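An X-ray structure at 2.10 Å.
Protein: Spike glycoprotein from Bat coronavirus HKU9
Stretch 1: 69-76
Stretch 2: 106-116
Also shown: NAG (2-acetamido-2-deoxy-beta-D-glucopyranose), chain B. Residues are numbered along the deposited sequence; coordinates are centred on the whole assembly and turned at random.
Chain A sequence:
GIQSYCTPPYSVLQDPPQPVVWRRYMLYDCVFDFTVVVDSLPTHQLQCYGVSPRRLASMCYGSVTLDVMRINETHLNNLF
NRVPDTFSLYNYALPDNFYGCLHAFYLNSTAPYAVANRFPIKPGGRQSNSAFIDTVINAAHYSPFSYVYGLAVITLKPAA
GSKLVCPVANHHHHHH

Stretch 1, residues 69-76: MRINETHL
Stretch 2 (106-116) YLNSTAPYAVA

One residue, Asn72, caps a helix and carries a glycan at once: its OD1 accepts from His75 N (3.2 Å, 171° at the hydrogen), while its ND2 is bonded covalently to NAG C1 (1.4 Å). Its chi1 of 76° (p) and chi2 of 2° place both atoms. The helix, running on from Glu73, is closed further by Leu76 N to Asn72 O at 2.9 Å, and NAG N2 donates to Thr74 OG1 (2.9 Å).

Against this turn lies Tyr113, at phi/psi -123/99 in the segment after strand 106-111. The axes of the two strands, 106-111 and 69-71, approach to 9.6 Å, with 66° between their N-to-C directions; Ile71 CA and Tyr113 CA are 8.0 Å apart. With chi1 -174° (t) and chi2 42°, Tyr113 leaves its backbone sideways but brings OH to accept from Asn72 N (3.0 Å, 153°). The same OH hydrogen-bonds His75 ND1 at 2.8 Å, near the plane of the imidazole (chi1 -66°, m). The two rings therefore meet rim to rim, centroids 5.5 Å apart and planes at 34°, while NAG C1 covers one imidazole face.

Arg70 points its CA-to-CB bond toward the other stretch; with chi1 to chi3 p, t, p, its guanidinium has Leu107 CD1 over one face, 4.5 Å from NH2. A water bridges Arg70 NH1 (3.0 Å from the water O) to Pro112 O (2.7 Å from that O).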

# COMPACT_ATOMS: atom_id res chain seq x y z
N MET A 69 -1.39 -4.32 0.55
CA MET A 69 -1.37 -5.59 -0.16
C MET A 69 -0.15 -6.40 0.25
O MET A 69 0.63 -5.96 1.09
CB MET A 69 -1.36 -5.36 -1.67
CG MET A 69 -0.05 -4.78 -2.19
SD MET A 69 -0.29 -3.53 -3.47
CE MET A 69 -0.80 -2.13 -2.48
N ARG A 70 0.02 -7.58 -0.33
CA ARG A 70 1.23 -8.35 -0.13
C ARG A 70 2.06 -8.35 -1.40
O ARG A 70 1.53 -8.11 -2.49
CB ARG A 70 0.90 -9.78 0.31
CG ARG A 70 0.06 -10.58 -0.67
CD ARG A 70 -0.28 -11.94 -0.08
NE ARG A 70 -0.95 -11.81 1.22
CZ ARG A 70 -0.76 -12.62 2.25
NH1 ARG A 70 0.09 -13.64 2.16
NH2 ARG A 70 -1.41 -12.40 3.39
N ILE A 71 3.36 -8.60 -1.27
CA ILE A 71 4.28 -8.45 -2.40
C ILE A 71 5.55 -9.24 -2.15
O ILE A 71 6.05 -9.26 -1.03
CB ILE A 71 4.60 -6.94 -2.63
CG1 ILE A 71 5.39 -6.72 -3.92
CG2 ILE A 71 5.32 -6.34 -1.43
CD1 ILE A 71 5.57 -5.24 -4.26
N ASN A 72 6.08 -9.92 -3.16
CA ASN A 72 7.31 -10.68 -2.92
C ASN A 72 8.54 -9.86 -3.35
O ASN A 72 8.40 -8.77 -3.90
CB ASN A 72 7.26 -12.07 -3.59
CG ASN A 72 7.46 -12.05 -5.11
OD1 ASN A 72 7.68 -11.02 -5.74
ND2 ASN A 72 7.39 -13.25 -5.70
N GLU A 73 9.72 -10.40 -3.07
CA GLU A 73 10.97 -9.63 -3.20
C GLU A 73 11.23 -9.10 -4.61
O GLU A 73 11.64 -7.95 -4.76
CB GLU A 73 12.15 -10.49 -2.75
CG GLU A 73 13.50 -9.77 -2.82
CD GLU A 73 13.70 -8.76 -1.69
OE1 GLU A 73 14.65 -7.96 -1.78
OE2 GLU A 73 12.92 -8.77 -0.72
N THR A 74 11.01 -9.92 -5.62
CA THR A 74 11.21 -9.52 -7.01
C THR A 74 10.37 -8.30 -7.36
O THR A 74 10.87 -7.27 -7.84
CB THR A 74 10.86 -10.67 -7.99
OG1 THR A 74 11.58 -11.86 -7.63
CG2 THR A 74 11.20 -10.28 -9.42
N HIS A 75 9.08 -8.42 -7.09
CA HIS A 75 8.12 -7.37 -7.40
C HIS A 75 8.37 -6.12 -6.56
O HIS A 75 8.15 -5.01 -7.02
CB HIS A 75 6.69 -7.87 -7.18
CG HIS A 75 6.29 -8.96 -8.13
ND1 HIS A 75 5.31 -9.88 -7.82
CD2 HIS A 75 6.72 -9.27 -9.37
CE1 HIS A 75 5.17 -10.72 -8.83
NE2 HIS A 75 6.00 -10.37 -9.79
N LEU A 76 8.84 -6.32 -5.33
CA LEU A 76 9.16 -5.19 -4.45
C LEU A 76 10.35 -4.40 -4.99
O LEU A 76 10.32 -3.16 -5.03
CB LEU A 76 9.45 -5.68 -3.03
CG LEU A 76 9.79 -4.58 -2.02
CD1 LEU A 76 8.60 -3.65 -1.84
CD2 LEU A 76 10.23 -5.17 -0.70
N TYR A 106 7.76 -7.16 7.40
CA TYR A 106 7.82 -8.62 7.48
C TYR A 106 6.48 -9.26 7.86
O TYR A 106 5.78 -8.78 8.75
CB TYR A 106 8.90 -9.06 8.47
CG TYR A 106 10.31 -8.80 7.98
CD1 TYR A 106 10.96 -9.71 7.16
CD2 TYR A 106 10.98 -7.64 8.32
CE1 TYR A 106 12.24 -9.48 6.70
CE2 TYR A 106 12.27 -7.39 7.87
CZ TYR A 106 12.89 -8.32 7.06
OH TYR A 106 14.17 -8.08 6.61
N LEU A 107 6.14 -10.34 7.16
CA LEU A 107 4.96 -11.14 7.47
C LEU A 107 5.37 -12.53 7.91
O LEU A 107 4.58 -13.26 8.52
CB LEU A 107 4.03 -11.23 6.26
CG LEU A 107 3.12 -10.04 5.95
CD1 LEU A 107 2.36 -10.29 4.66
CD2 LEU A 107 2.17 -9.80 7.10
N ASN A 108 6.61 -12.90 7.58
CA ASN A 108 7.15 -14.23 7.86
C ASN A 108 6.24 -15.32 7.31
O ASN A 108 5.95 -16.30 8.00
CB ASN A 108 7.35 -14.42 9.37
CG ASN A 108 7.98 -13.21 10.03
OD1 ASN A 108 7.50 -12.73 11.05
ND2 ASN A 108 9.06 -12.71 9.43
N SER A 109 5.80 -15.14 6.07
CA SER A 109 4.84 -16.05 5.48
C SER A 109 5.14 -16.34 4.01
O SER A 109 5.27 -15.42 3.20
CB SER A 109 3.42 -15.47 5.60
OG SER A 109 2.48 -16.26 4.90
N THR A 110 5.27 -17.62 3.68
CA THR A 110 5.31 -18.05 2.29
C THR A 110 3.99 -18.74 1.98
O THR A 110 3.66 -19.77 2.57
CB THR A 110 6.49 -19.00 2.00
OG1 THR A 110 6.03 -20.36 2.00
CG2 THR A 110 7.60 -18.82 3.02
N ALA A 111 3.23 -18.16 1.06
CA ALA A 111 1.84 -18.57 0.86
C ALA A 111 1.42 -18.43 -0.60
O ALA A 111 2.22 -17.96 -1.42
CB ALA A 111 0.93 -17.73 1.77
N PRO A 112 0.19 -18.86 -0.94
CA PRO A 112 -0.36 -18.51 -2.25
C PRO A 112 -0.21 -17.02 -2.54
O PRO A 112 -0.55 -16.18 -1.70
CB PRO A 112 -1.82 -18.91 -2.12
CG PRO A 112 -1.79 -20.10 -1.23
CD PRO A 112 -0.65 -19.86 -0.25
N TYR A 113 0.30 -16.72 -3.72
CA TYR A 113 0.60 -15.35 -4.12
C TYR A 113 -0.16 -15.06 -5.40
O TYR A 113 0.26 -15.46 -6.49
CB TYR A 113 2.11 -15.18 -4.30
CG TYR A 113 2.61 -13.78 -4.57
CD1 TYR A 113 2.09 -12.68 -3.89
CD2 TYR A 113 3.63 -13.56 -5.49
CE1 TYR A 113 2.56 -11.40 -4.14
CE2 TYR A 113 4.10 -12.29 -5.74
CZ TYR A 113 3.57 -11.21 -5.06
OH TYR A 113 4.04 -9.95 -5.32
N ALA A 114 -1.31 -14.40 -5.26
CA ALA A 114 -2.22 -14.23 -6.39
C ALA A 114 -1.91 -12.96 -7.17
O ALA A 114 -2.28 -11.86 -6.76
CB ALA A 114 -3.66 -14.21 -5.91
N VAL A 115 -1.23 -13.13 -8.30
CA VAL A 115 -0.79 -12.00 -9.11
C VAL A 115 -1.30 -12.14 -10.54
O VAL A 115 -1.02 -13.13 -11.21
CB VAL A 115 0.75 -11.90 -9.13
CG1 VAL A 115 1.20 -10.73 -10.00
CG2 VAL A 115 1.28 -11.75 -7.72
N ALA A 116 -2.05 -11.15 -11.01
CA ALA A 116 -2.55 -11.16 -12.38
C ALA A 116 -1.39 -10.97 -13.35
O ALA A 116 -0.46 -10.21 -13.07
CB ALA A 116 -3.59 -10.07 -12.59
C1 NAG B . 7.56 -13.48 -7.11
C2 NAG B . 8.71 -14.42 -7.40
C3 NAG B . 8.96 -14.47 -8.90
C4 NAG B . 7.68 -14.87 -9.63
C5 NAG B . 6.48 -14.03 -9.17
C6 NAG B . 5.16 -14.58 -9.66
C7 NAG B . 10.35 -14.65 -5.60
C8 NAG B . 11.61 -14.12 -4.98
N2 NAG B . 9.92 -14.02 -6.69
O3 NAG B . 9.99 -15.42 -9.14
O4 NAG B . 7.80 -14.61 -11.03
O5 NAG B . 6.39 -13.98 -7.73
O6 NAG B . 4.07 -13.75 -9.29
O7 NAG B . 9.76 -15.62 -5.13
O HOH W 1 1.32 -14.94 -0.23